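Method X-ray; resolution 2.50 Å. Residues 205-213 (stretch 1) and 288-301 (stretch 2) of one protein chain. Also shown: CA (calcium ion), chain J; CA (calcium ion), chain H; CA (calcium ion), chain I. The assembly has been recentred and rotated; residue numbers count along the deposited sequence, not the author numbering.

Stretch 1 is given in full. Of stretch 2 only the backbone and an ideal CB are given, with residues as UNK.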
ATOM      1  N   ALA A 205      -1.243  -8.218  -0.863  1.00 43.29           N
ATOM      2  CA  ALA A 205      -0.244  -7.773   0.093  1.00 49.32           C
ATOM      3  C   ALA A 205       1.143  -8.063  -0.463  1.00 49.25           C
ATOM      4  O   ALA A 205       1.324  -8.944  -1.308  1.00 44.06           O
ATOM      5  CB  ALA A 205      -0.423  -8.455   1.453  1.00 46.54           C
ATOM      6  N   ASN A 206       2.128  -7.309   0.019  1.00 43.66           N
ATOM      7  CA  ASN A 206       3.502  -7.447  -0.463  1.00 40.57           C
ATOM      8  C   ASN A 206       4.229  -8.557   0.299  1.00 44.12           C
ATOM      9  O   ASN A 206       5.227  -8.341   0.986  1.00 53.32           O
ATOM     10  CB  ASN A 206       4.239  -6.118  -0.343  1.00 36.24           C
ATOM     11  CG  ASN A 206       5.524  -6.095  -1.146  1.00 48.70           C
ATOM     12  OD1 ASN A 206       5.536  -6.437  -2.327  1.00 41.17           O
ATOM     13  ND2 ASN A 206       6.616  -5.705  -0.503  1.00 63.27           N
ATOM     14  N   ASP A 207       3.705  -9.773   0.159  1.00 41.52           N
ATOM     15  CA  ASP A 207       4.259 -10.942   0.826  1.00 39.40           C
ATOM     16  C   ASP A 207       5.205 -11.738  -0.064  1.00 40.25           C
ATOM     17  O   ASP A 207       5.578 -12.861   0.294  1.00 45.54           O
ATOM     18  CB  ASP A 207       3.130 -11.846   1.334  1.00 39.84           C
ATOM     19  CG  ASP A 207       2.077 -12.126   0.275  1.00 50.17           C
ATOM     20  OD1 ASP A 207       2.386 -12.023  -0.930  1.00 49.98           O
ATOM     21  OD2 ASP A 207       0.933 -12.457   0.654  1.00 56.35           O
ATOM     22  N   ASN A 208       5.601 -11.190  -1.207  1.00 44.59           N
ATOM     23  CA  ASN A 208       6.504 -11.869  -2.134  1.00 41.96           C
ATOM     24  C   ASN A 208       7.643 -10.931  -2.507  1.00 42.46           C
ATOM     25  O   ASN A 208       7.403  -9.911  -3.184  1.00 32.68           O
ATOM     26  CB  ASN A 208       5.761 -12.333  -3.384  1.00 46.34           C
ATOM     27  CG  ASN A 208       4.788 -13.458  -3.099  1.00 48.44           C
ATOM     28  OD1 ASN A 208       5.175 -14.625  -3.032  1.00 48.24           O
ATOM     29  ND2 ASN A 208       3.515 -13.115  -2.931  1.00 51.34           N
ATOM     30  N   PRO A 209       8.873 -11.217  -2.091  1.00 46.94           N
ATOM     31  CA  PRO A 209      10.012 -10.392  -2.509  1.00 41.19           C
ATOM     32  C   PRO A 209      10.365 -10.660  -3.960  1.00 44.99           C
ATOM     33  O   PRO A 209       9.931 -11.670  -4.535  1.00 37.68           O
ATOM     34  CB  PRO A 209      11.142 -10.843  -1.569  1.00 46.76           C
ATOM     35  CG  PRO A 209      10.465 -11.610  -0.465  1.00 60.89           C
ATOM     36  CD  PRO A 209       9.261 -12.225  -1.095  1.00 54.32           C
ATOM     37  N   PRO A 210      11.137  -9.776  -4.594  1.00 50.64           N
ATOM     38  CA  PRO A 210      11.608 -10.063  -5.954  1.00 46.73           C
ATOM     39  C   PRO A 210      12.537 -11.267  -5.965  1.00 52.16           C
ATOM     40  O   PRO A 210      13.229 -11.556  -4.986  1.00 50.99           O
ATOM     41  CB  PRO A 210      12.347  -8.780  -6.355  1.00 39.14           C
ATOM     42  CG  PRO A 210      11.799  -7.723  -5.450  1.00 42.02           C
ATOM     43  CD  PRO A 210      11.503  -8.419  -4.158  1.00 37.17           C
ATOM     44  N   VAL A 211      12.541 -11.979  -7.091  1.00 42.60           N
ATOM     45  CA  VAL A 211      13.358 -13.175  -7.266  1.00 35.85           C
ATOM     46  C   VAL A 211      14.100 -13.057  -8.590  1.00 40.96           C
ATOM     47  O   VAL A 211      13.472 -13.028  -9.656  1.00 47.51           O
ATOM     48  CB  VAL A 211      12.519 -14.462  -7.234  1.00 39.75           C
ATOM     49  CG1 VAL A 211      13.366 -15.655  -7.648  1.00 35.91           C
ATOM     50  CG2 VAL A 211      11.929 -14.678  -5.848  1.00 46.71           C
ATOM     51  N   PHE A 212      15.426 -12.991  -8.524  1.00 34.65           N
ATOM     52  CA  PHE A 212      16.233 -12.956  -9.734  1.00 32.88           C
ATOM     53  C   PHE A 212      16.219 -14.316 -10.420  1.00 41.47           C
ATOM     54  O   PHE A 212      16.227 -15.362  -9.765  1.00 43.69           O
ATOM     55  CB  PHE A 212      17.672 -12.553  -9.414  1.00 42.34           C
ATOM     56  CG  PHE A 212      17.880 -11.070  -9.315  1.00 42.94           C
ATOM     57  CD1 PHE A 212      17.908 -10.286 -10.457  1.00 40.04           C
ATOM     58  CD2 PHE A 212      18.061 -10.461  -8.084  1.00 40.51           C
ATOM     59  CE1 PHE A 212      18.103  -8.921 -10.372  1.00 41.25           C
ATOM     60  CE2 PHE A 212      18.258  -9.097  -7.994  1.00 38.25           C
ATOM     61  CZ  PHE A 212      18.281  -8.327  -9.140  1.00 33.83           C
ATOM     62  N   THR A 213      16.202 -14.293 -11.755  1.00 42.37           N
ATOM     63  CA  THR A 213      16.229 -15.539 -12.513  1.00 41.03           C
ATOM     64  C   THR A 213      17.566 -16.255 -12.369  1.00 46.34           C
ATOM     65  O   THR A 213      17.631 -17.480 -12.521  1.00 53.46           O
ATOM     66  CB  THR A 213      15.934 -15.265 -13.988  1.00 40.72           C
ATOM     67  OG1 THR A 213      16.984 -14.465 -14.547  1.00 43.08           O
ATOM     68  CG2 THR A 213      14.614 -14.528 -14.134  1.00 35.65           C
ATOM     69  N   UNK A 288      27.586  -5.957  -7.758  1.00 43.97           N
ATOM     70  CA  UNK A 288      26.373  -6.363  -7.070  1.00 34.46           C
ATOM     71  C   UNK A 288      25.164  -5.595  -7.584  1.00 41.07           C
ATOM     72  O   UNK A 288      25.226  -4.388  -7.816  1.00 39.03           O
ATOM     73  CB  UNK A 288      26.525  -6.159  -5.561  1.00 34.46           C
ATOM     74  N   UNK A 289      24.056  -6.313  -7.747  1.00 32.69           N
ATOM     75  CA  UNK A 289      22.821  -5.756  -8.288  1.00 40.01           C
ATOM     76  C   UNK A 289      21.701  -5.977  -7.279  1.00 46.43           C
ATOM     77  O   UNK A 289      21.548  -7.083  -6.743  1.00 39.36           O
ATOM     78  CB  UNK A 289      22.474  -6.387  -9.638  1.00 40.01           C
ATOM     79  N   UNK A 290      20.925  -4.926  -7.028  1.00 42.18           N
ATOM     80  CA  UNK A 290      19.806  -4.944  -6.099  1.00 32.66           C
ATOM     81  C   UNK A 290      18.507  -4.683  -6.848  1.00 30.25           C
ATOM     82  O   UNK A 290      18.455  -3.829  -7.741  1.00 35.46           O
ATOM     83  CB  UNK A 290      20.005  -3.910  -4.989  1.00 32.66           C
ATOM     84  N   UNK A 291      17.464  -5.423  -6.480  1.00 36.02           N
ATOM     85  CA  UNK A 291      16.121  -5.237  -7.010  1.00 47.53           C
ATOM     86  C   UNK A 291      15.168  -4.966  -5.856  1.00 40.31           C
ATOM     87  O   UNK A 291      15.135  -5.727  -4.882  1.00 35.01           O
ATOM     88  CB  UNK A 291      15.671  -6.458  -7.815  1.00 47.53           C
ATOM     89  N   UNK A 292      14.401  -3.883  -5.964  1.00 42.12           N
ATOM     90  CA  UNK A 292      13.445  -3.491  -4.938  1.00 43.77           C
ATOM     91  C   UNK A 292      12.045  -3.414  -5.530  1.00 49.15           C
ATOM     92  O   UNK A 292      11.875  -3.210  -6.736  1.00 57.71           O
ATOM     93  CB  UNK A 292      13.838  -2.150  -4.315  1.00 43.77           C
ATOM     94  N   UNK A 293      11.041  -3.577  -4.674  1.00 48.04           N
ATOM     95  CA  UNK A 293       9.652  -3.430  -5.078  1.00 45.97           C
ATOM     96  C   UNK A 293       9.026  -2.236  -4.357  1.00 54.50           C
ATOM     97  O   UNK A 293       9.717  -1.443  -3.703  1.00 59.48           O
ATOM     98  CB  UNK A 293       8.866  -4.710  -4.787  1.00 45.97           C
ATOM     99  N   UNK A 294       7.703  -2.107  -4.481  1.00 53.98           N
ATOM    100  CA  UNK A 294       7.017  -0.990  -3.848  1.00 44.53           C
ATOM    101  C   UNK A 294       7.014  -1.076  -2.334  1.00 51.43           C
ATOM    102  O   UNK A 294       7.107  -0.054  -1.648  1.00 69.79           O
ATOM    103  CB  UNK A 294       5.576  -0.911  -4.356  1.00 44.53           C
ATOM    104  N   UNK A 295       6.908  -2.287  -1.794  1.00 48.97           N
ATOM    105  CA  UNK A 295       6.958  -2.515  -0.365  1.00 57.31           C
ATOM    106  C   UNK A 295       8.352  -2.634   0.211  1.00 58.57           C
ATOM    107  O   UNK A 295       8.500  -3.082   1.353  1.00 62.91           O
ATOM    108  CB  UNK A 295       6.173  -3.785  -0.031  1.00 57.31           C
ATOM    109  N   UNK A 296       9.378  -2.257  -0.553  1.00 57.98           N
ATOM    110  CA  UNK A 296      10.771  -2.221  -0.119  1.00 53.02           C
ATOM    111  C   UNK A 296      11.343  -3.604   0.175  1.00 46.28           C
ATOM    112  O   UNK A 296      12.326  -3.721   0.914  1.00 51.90           O
ATOM    113  CB  UNK A 296      10.899  -1.342   1.127  1.00 53.02           C
ATOM    114  N   UNK A 297      10.756  -4.659  -0.384  1.00 47.42           N
ATOM    115  CA  UNK A 297      11.416  -5.957  -0.382  1.00 47.61           C
ATOM    116  C   UNK A 297      12.599  -5.925  -1.340  1.00 43.34           C
ATOM    117  O   UNK A 297      12.525  -5.341  -2.424  1.00 39.82           O
ATOM    118  CB  UNK A 297      10.438  -7.069  -0.766  1.00 47.61           C
ATOM    119  N   UNK A 298      13.698  -6.556  -0.937  1.00 40.25           N
ATOM    120  CA  UNK A 298      14.946  -6.478  -1.679  1.00 30.66           C
ATOM    121  C   UNK A 298      15.421  -7.863  -2.096  1.00 35.53           C
ATOM    122  O   UNK A 298      15.144  -8.865  -1.429  1.00 31.47           O
ATOM    123  CB  UNK A 298      16.020  -5.780  -0.843  1.00 30.66           C
ATOM    124  N   UNK A 299      16.135  -7.902  -3.219  1.00 44.64           N
ATOM    125  CA  UNK A 299      16.821  -9.096  -3.686  1.00 39.95           C
ATOM    126  C   UNK A 299      18.171  -8.677  -4.247  1.00 29.63           C
ATOM    127  O   UNK A 299      18.328  -7.561  -4.747  1.00 39.42           O
ATOM    128  CB  UNK A 299      15.993  -9.843  -4.734  1.00 39.95           C
ATOM    129  N   UNK A 300      19.149  -9.576  -4.158  1.00 32.97           N
ATOM    130  CA  UNK A 300      20.515  -9.240  -4.537  1.00 43.56           C
ATOM    131  C   UNK A 300      21.118 -10.357  -5.371  1.00 50.79           C
ATOM    132  O   UNK A 300      21.020 -11.533  -5.008  1.00 55.39           O
ATOM    133  CB  UNK A 300      21.373  -8.977  -3.298  1.00 43.56           C
ATOM    134  N   UNK A 301      21.741  -9.982  -6.489  1.00 51.95           N
ATOM    135  CA  UNK A 301      22.464 -10.915  -7.340  1.00 45.86           C
ATOM    136  C   UNK A 301      23.794 -10.280  -7.727  1.00 45.12           C
ATOM    137  O   UNK A 301      24.130  -9.175  -7.287  1.00 47.17           O
ATOM    138  CB  UNK A 301      21.647 -11.284  -8.580  1.00 45.86           C
TER
HETATM  139 CA    CA J 509       0.789 -10.985  -2.530  1.00 44.64          CA
HETATM  140 CA    CA H 507       6.439  -7.910  -4.002  1.00 42.80          CA
HETATM  141 CA    CA I 508       0.363 -14.369  -0.874  1.00 51.61          CA

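Position 288 lies on an extended strand with nothing of stretch 1 within 5.5 Å of its ideal CB; almost any residue would serve, and it is Gly-288. At 289 CA-to-CB points toward stretch 1, and the ideal CB lies 4.6 Å from Phe-212 CZ. An apolar, strand-favouring side chain suits the site, and Val-289 brings CG1 to 3.9 Å from Phe-212 CZ. Position 290 points away; polar or charged residues fit, and Glu-290 is found.

Position 291 is much tighter. Its ideal CB is already 3.5 Å from Phe-212 CZ and 4.3 Å from Pro-210 CB, so a small apolar residue is favoured. Ala-291 packs its methyl against both rings without reaching further. Position 292 points away, where a long side chain is possible: Lys-292.

At 293 the CB points toward stretch 1, where the calcium ion of chain H has Asn-208 O as a ligand, 2.4 Å from the metal. A carboxylate would add charge as well as a ligand: aspartate is a natural choice, though glutamate or asparagine might be considered. Asp-293 binds that ion through OD2 at 2.7 Å, thus tying the two stretches through the metal. Its OD1 accepts a weak hydrogen bond from the backbone N of 297, 2.5 Å away, bracing the type I turn from 293 to 296.

Position 294, in the turn, is free of stretch 1; small or polar residues suit, and Gly-294 is deposited. Position 295 is stricter: an ideal CB would sit 2.0 Å from the atom modelled as Asn-206 ND2, a clash whichever amide atom is there. Gly-295 avoids it. At 296 phi/psi of 66/22° is left-handed, favouring glycine or asparagine, but the CB points away and other residues are tolerable; His-296 takes it.

At 297 the ideal CB lies 3.8 Å from both Pro-209 CA and Pro-210 CD, so a flat or apolar side chain could cover the prolines. His-297 lays one ring face under Pro-209, whose CG is 4.2 Å from the ring centroid in a CH-pi contact.

Position 298 points away and suits a beta-branched residue, Thr-298. At 299 the ideal CB lies 3.3 Å from Pro-210 O, with Phe-212 CD2 also near, which favours a small residue such as alanine, glycine or serine; Ala-299 CB lies 4.0 Å from Phe-212 CD2. Position 300 points away, allowing a large strand residue, Tyr-300. At 301 the ideal CB is 3.7 Å from Phe-212 CD2, inviting a compact apolar group; Cys-301 sets SG over the ring face, 3.5 Å from the Phe-212 centroid.

Stretch 2 (288-301) GVEAKDGGHHTAYC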
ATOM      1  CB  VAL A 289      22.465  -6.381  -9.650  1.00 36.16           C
ATOM      2  CG1 VAL A 289      21.112  -5.877 -10.130  1.00 34.93           C
ATOM      3  CG2 VAL A 289      23.547  -6.067 -10.673  1.00 28.50           C
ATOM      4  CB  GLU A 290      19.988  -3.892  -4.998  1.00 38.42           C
ATOM      5  CG  GLU A 290      18.786  -3.721  -4.081  1.00 43.47           C
ATOM      6  CD  GLU A 290      18.871  -2.466  -3.235  1.00 55.27           C
ATOM      7  OE1 GLU A 290      19.627  -1.545  -3.609  1.00 70.83           O
ATOM      8  OE2 GLU A 290      18.186  -2.401  -2.194  1.00 64.58           O
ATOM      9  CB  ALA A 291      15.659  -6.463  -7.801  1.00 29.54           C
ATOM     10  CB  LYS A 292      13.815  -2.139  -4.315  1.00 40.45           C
ATOM     11  CG  LYS A 292      15.145  -2.123  -3.583  1.00 64.72           C
ATOM     12  CD  LYS A 292      15.493  -0.720  -3.114  1.00 77.37           C
ATOM     13  CE  LYS A 292      14.396  -0.143  -2.231  1.00 84.64           C
ATOM     14  NZ  LYS A 292      14.704   1.251  -1.804  1.00 91.91           N
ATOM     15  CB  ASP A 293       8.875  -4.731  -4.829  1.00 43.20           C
ATOM     16  CG  ASP A 293       8.912  -5.182  -3.377  1.00 53.86           C
ATOM     17  OD1 ASP A 293       9.436  -4.440  -2.519  1.00 58.93           O
ATOM     18  OD2 ASP A 293       8.398  -6.285  -3.094  1.00 36.48           O
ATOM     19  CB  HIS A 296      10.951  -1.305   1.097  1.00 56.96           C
ATOM     20  CG  HIS A 296      10.436   0.084   0.883  1.00 62.15           C
ATOM     21  ND1 HIS A 296       9.186   0.487   1.300  1.00 60.62           N
ATOM     22  CD2 HIS A 296      10.996   1.159   0.279  1.00 59.98           C
ATOM     23  CE1 HIS A 296       9.001   1.754   0.972  1.00 55.51           C
ATOM     24  NE2 HIS A 296      10.085   2.184   0.351  1.00 61.45           N
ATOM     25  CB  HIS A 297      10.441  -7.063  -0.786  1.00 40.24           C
ATOM     26  CG  HIS A 297       9.660  -7.631   0.357  1.00 46.71           C
ATOM     27  ND1 HIS A 297      10.133  -7.640   1.651  1.00 53.94           N
ATOM     28  CD2 HIS A 297       8.438  -8.213   0.401  1.00 46.31           C
ATOM     29  CE1 HIS A 297       9.237  -8.203   2.443  1.00 50.31           C
ATOM     30  NE2 HIS A 297       8.199  -8.559   1.708  1.00 46.55           N
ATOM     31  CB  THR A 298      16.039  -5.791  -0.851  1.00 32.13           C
ATOM     32  OG1 THR A 298      16.187  -6.469   0.403  1.00 42.94           O
ATOM     33  CG2 THR A 298      15.678  -4.335  -0.597  1.00 41.88           C
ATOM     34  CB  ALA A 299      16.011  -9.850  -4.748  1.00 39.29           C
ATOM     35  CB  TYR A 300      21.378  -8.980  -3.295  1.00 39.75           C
ATOM     36  CG  TYR A 300      20.889  -7.821  -2.455  1.00 43.48           C
ATOM     37  CD1 TYR A 300      19.937  -8.011  -1.460  1.00 35.58           C
ATOM     38  CD2 TYR A 300      21.374  -6.536  -2.660  1.00 41.51           C
ATOM     39  CE1 TYR A 300      19.484  -6.955  -0.692  1.00 36.70           C
ATOM     40  CE2 TYR A 300      20.928  -5.474  -1.896  1.00 54.77           C
ATOM     41  CZ  TYR A 300      19.983  -5.688  -0.914  1.00 49.15           C
ATOM     42  OH  TYR A 300      19.535  -4.634  -0.152  1.00 52.16           O
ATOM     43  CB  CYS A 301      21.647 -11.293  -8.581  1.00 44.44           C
ATOM     44  SG  CYS A 301      21.470  -9.965  -9.794  1.00 41.69           S
TER
HETATM   45  O   HOH W   1      -0.121 -15.938   1.007  1.00 38.44           O
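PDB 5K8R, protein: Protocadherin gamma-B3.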